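Local structure of cytosolic phospholipase A2 delta (Homo sapiens, 5IZ5) at residues Leu354-Thr359 with Glu379-Asp384. The protein hydrolyses glycerophospholipids at the sn-2 position in a calcium-dependent manner, with a preference for linoleic acid, releasing a lysophospholipid and a free fatty acid. The protein carries 3 engineered substitutions. Residues are numbered along the deposited sequence; the frame is centred on the assembly and turned at random.
Sequences LLDCVT and EWSQRD
Gln382 donates from NE2 to Asp356 OD1, 3.2 Å away. The amide comes in on the syn side of the carboxylate oxygen, 32° out of the carboxylate plane. Two waters also donate to OD1, so three donors grip this one oxygen. The first water bridges to Ser381 O and the second to Ser381 OG. An alanine in place of Asp356 would probably leave Gln382 NE2 and both waters without their acceptor on this side. Beside this polar patch, Leu355 CD2 lies 3.7 Å from Ser381 CB. The same methyl touches Trp380 CZ3 at 3.8 Å, and the Leu355 and Trp380 side chains cross at about a right angle. Leu355 CG stands anti to its backbone N (chi1 -169°), which places it 4.1 Å from Ser381 CB. Two short 3-10 turns meet here, 355-357 and 380-382. They lie in loops of the patatin-like catalytic domain: one joins helix 335-351 to strand 360-363, the other follows helix 367-375. Further out, Gln382 NE2 is also hydrogen-bonded to Gln460 O, and Ser381 OG to Asn461 OD1. Gln350 NE2 is hydrogen-bonded to Ser381 O and Arg383 O, tying the second loop to helix 335-351. Tyr375 meets the Trp380 ring edge-to-face.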
loop_
_atom_site.group_PDB
_atom_site.type_symbol
_atom_site.label_atom_id
_atom_site.label_comp_id
_atom_site.label_asym_id
_atom_site.label_seq_id
_atom_site.Cartn_x
_atom_site.Cartn_y
_atom_site.Cartn_z
ATOM N N LEU B 354 5.815 18.079 -26.369
ATOM C CA LEU B 354 5.987 16.642 -26.154
ATOM C C LEU B 354 5.220 16.103 -24.942
ATOM O O LEU B 354 5.092 14.886 -24.782
ATOM C CB LEU B 354 7.473 16.304 -26.038
ATOM C CG LEU B 354 8.312 16.653 -27.271
ATOM C CD1 LEU B 354 9.778 16.388 -26.992
ATOM C CD2 LEU B 354 7.867 15.869 -28.493
ATOM N N LEU B 355 4.696 16.995 -24.106
ATOM C CA LEU B 355 3.873 16.580 -22.971
ATOM C C LEU B 355 2.624 15.836 -23.452
ATOM O O LEU B 355 2.215 14.846 -22.836
ATOM C CB LEU B 355 3.490 17.789 -22.113
ATOM C CG LEU B 355 2.842 17.535 -20.744
ATOM C CD1 LEU B 355 3.630 16.537 -19.908
ATOM C CD2 LEU B 355 2.687 18.846 -19.986
ATOM N N ASP B 356 2.047 16.292 -24.567
ATOM C CA ASP B 356 0.884 15.634 -25.176
ATOM C C ASP B 356 1.192 14.243 -25.741
ATOM O O ASP B 356 0.271 13.500 -26.068
ATOM C CB ASP B 356 0.273 16.506 -26.284
ATOM C CG ASP B 356 -0.411 17.763 -25.751
ATOM O OD1 ASP B 356 -0.781 17.810 -24.565
ATOM O OD2 ASP B 356 -0.584 18.717 -26.531
ATOM N N CYS B 357 2.471 13.901 -25.882
ATOM C CA CYS B 357 2.867 12.556 -26.291
ATOM C C CYS B 357 2.991 11.568 -25.120
ATOM O O CYS B 357 3.237 10.384 -25.341
ATOM C CB CYS B 357 4.199 12.604 -27.048
ATOM S SG CYS B 357 4.215 13.697 -28.491
ATOM N N VAL B 358 2.812 12.038 -23.885
ATOM C CA VAL B 358 3.014 11.198 -22.700
ATOM C C VAL B 358 1.710 10.548 -22.248
ATOM O O VAL B 358 0.708 11.231 -22.049
ATOM C CB VAL B 358 3.592 12.021 -21.531
ATOM C CG1 VAL B 358 3.791 11.151 -20.293
ATOM C CG2 VAL B 358 4.906 12.669 -21.942
ATOM N N THR B 359 1.734 9.231 -22.071
ATOM C CA THR B 359 0.564 8.485 -21.604
ATOM C C THR B 359 0.536 8.352 -20.076
ATOM O O THR B 359 -0.500 8.593 -19.450
ATOM C CB THR B 359 0.495 7.089 -22.257
ATOM O OG1 THR B 359 0.267 7.241 -23.662
ATOM C CG2 THR B 359 -0.637 6.248 -21.666
ATOM N N GLU B 379 -7.346 20.787 -16.519
ATOM C CA GLU B 379 -6.778 21.219 -17.787
ATOM C C GLU B 379 -5.292 21.552 -17.711
ATOM O O GLU B 379 -4.766 22.192 -18.613
ATOM C CB GLU B 379 -7.556 22.455 -18.269
ATOM C CG GLU B 379 -8.305 22.258 -19.562
ATOM C CD GLU B 379 -9.134 21.007 -19.585
ATOM O OE1 GLU B 379 -10.026 20.841 -18.737
ATOM O OE2 GLU B 379 -8.891 20.183 -20.479
ATOM N N TRP B 380 -4.603 21.089 -16.670
ATOM C CA TRP B 380 -3.263 21.602 -16.361
ATOM C C TRP B 380 -2.251 21.523 -17.509
ATOM O O TRP B 380 -1.541 22.487 -17.734
ATOM C CB TRP B 380 -2.692 20.959 -15.085
ATOM C CG TRP B 380 -2.280 19.515 -15.203
ATOM C CD1 TRP B 380 -3.022 18.426 -14.879
ATOM C CD2 TRP B 380 -1.017 19.015 -15.654
ATOM N NE1 TRP B 380 -2.311 17.273 -15.109
ATOM C CE2 TRP B 380 -1.075 17.607 -15.586
ATOM C CE3 TRP B 380 0.151 19.620 -16.118
ATOM C CZ2 TRP B 380 -0.005 16.792 -15.964
ATOM C CZ3 TRP B 380 1.215 18.814 -16.491
ATOM C CH2 TRP B 380 1.129 17.412 -16.415
ATOM N N SER B 381 -2.185 20.408 -18.239
ATOM C CA SER B 381 -1.195 20.276 -19.317
ATOM C C SER B 381 -1.577 21.092 -20.552
ATOM O O SER B 381 -0.743 21.331 -21.414
ATOM C CB SER B 381 -0.956 18.816 -19.710
ATOM O OG SER B 381 -2.022 18.292 -20.485
ATOM N N GLN B 382 -2.838 21.512 -20.628
ATOM C CA GLN B 382 -3.320 22.369 -21.715
ATOM C C GLN B 382 -3.236 23.847 -21.370
ATOM O O GLN B 382 -3.630 24.690 -22.176
ATOM C CB GLN B 382 -4.773 22.025 -22.053
ATOM C CG GLN B 382 -5.007 20.555 -22.344
ATOM C CD GLN B 382 -4.079 20.021 -23.418
ATOM O OE1 GLN B 382 -3.862 20.675 -24.433
ATOM N NE2 GLN B 382 -3.528 18.833 -23.200
ATOM N N ARG B 383 -2.735 24.167 -20.182
ATOM C CA ARG B 383 -2.617 25.552 -19.761
ATOM C C ARG B 383 -1.187 25.874 -19.423
ATOM O O ARG B 383 -0.399 24.985 -19.106
ATOM C CB ARG B 383 -3.526 25.828 -18.572
ATOM C CG ARG B 383 -4.982 25.573 -18.955
ATOM C CD ARG B 383 -5.976 26.621 -18.480
ATOM N NE ARG B 383 -6.341 26.506 -17.072
ATOM C CZ ARG B 383 -6.116 27.421 -16.127
ATOM N NH1 ARG B 383 -5.496 28.569 -16.396
ATOM N NH2 ARG B 383 -6.522 27.181 -14.884
ATOM N N ASP B 384 -0.861 27.155 -19.515
ATOM C CA ASP B 384 0.490 27.620 -19.284
ATOM C C ASP B 384 0.917 27.175 -17.889
ATOM O O ASP B 384 0.268 27.507 -16.897
ATOM C CB ASP B 384 0.551 29.145 -19.420
ATOM C CG ASP B 384 1.973 29.690 -19.381
ATOM O OD1 ASP B 384 2.113 30.922 -19.281
ATOM O OD2 ASP B 384 2.946 28.908 -19.443
HETATM O O HOH W 1 0.604 19.529 -23.076
HETATM O O HOH W 2 -1.280 16.191 -22.376
#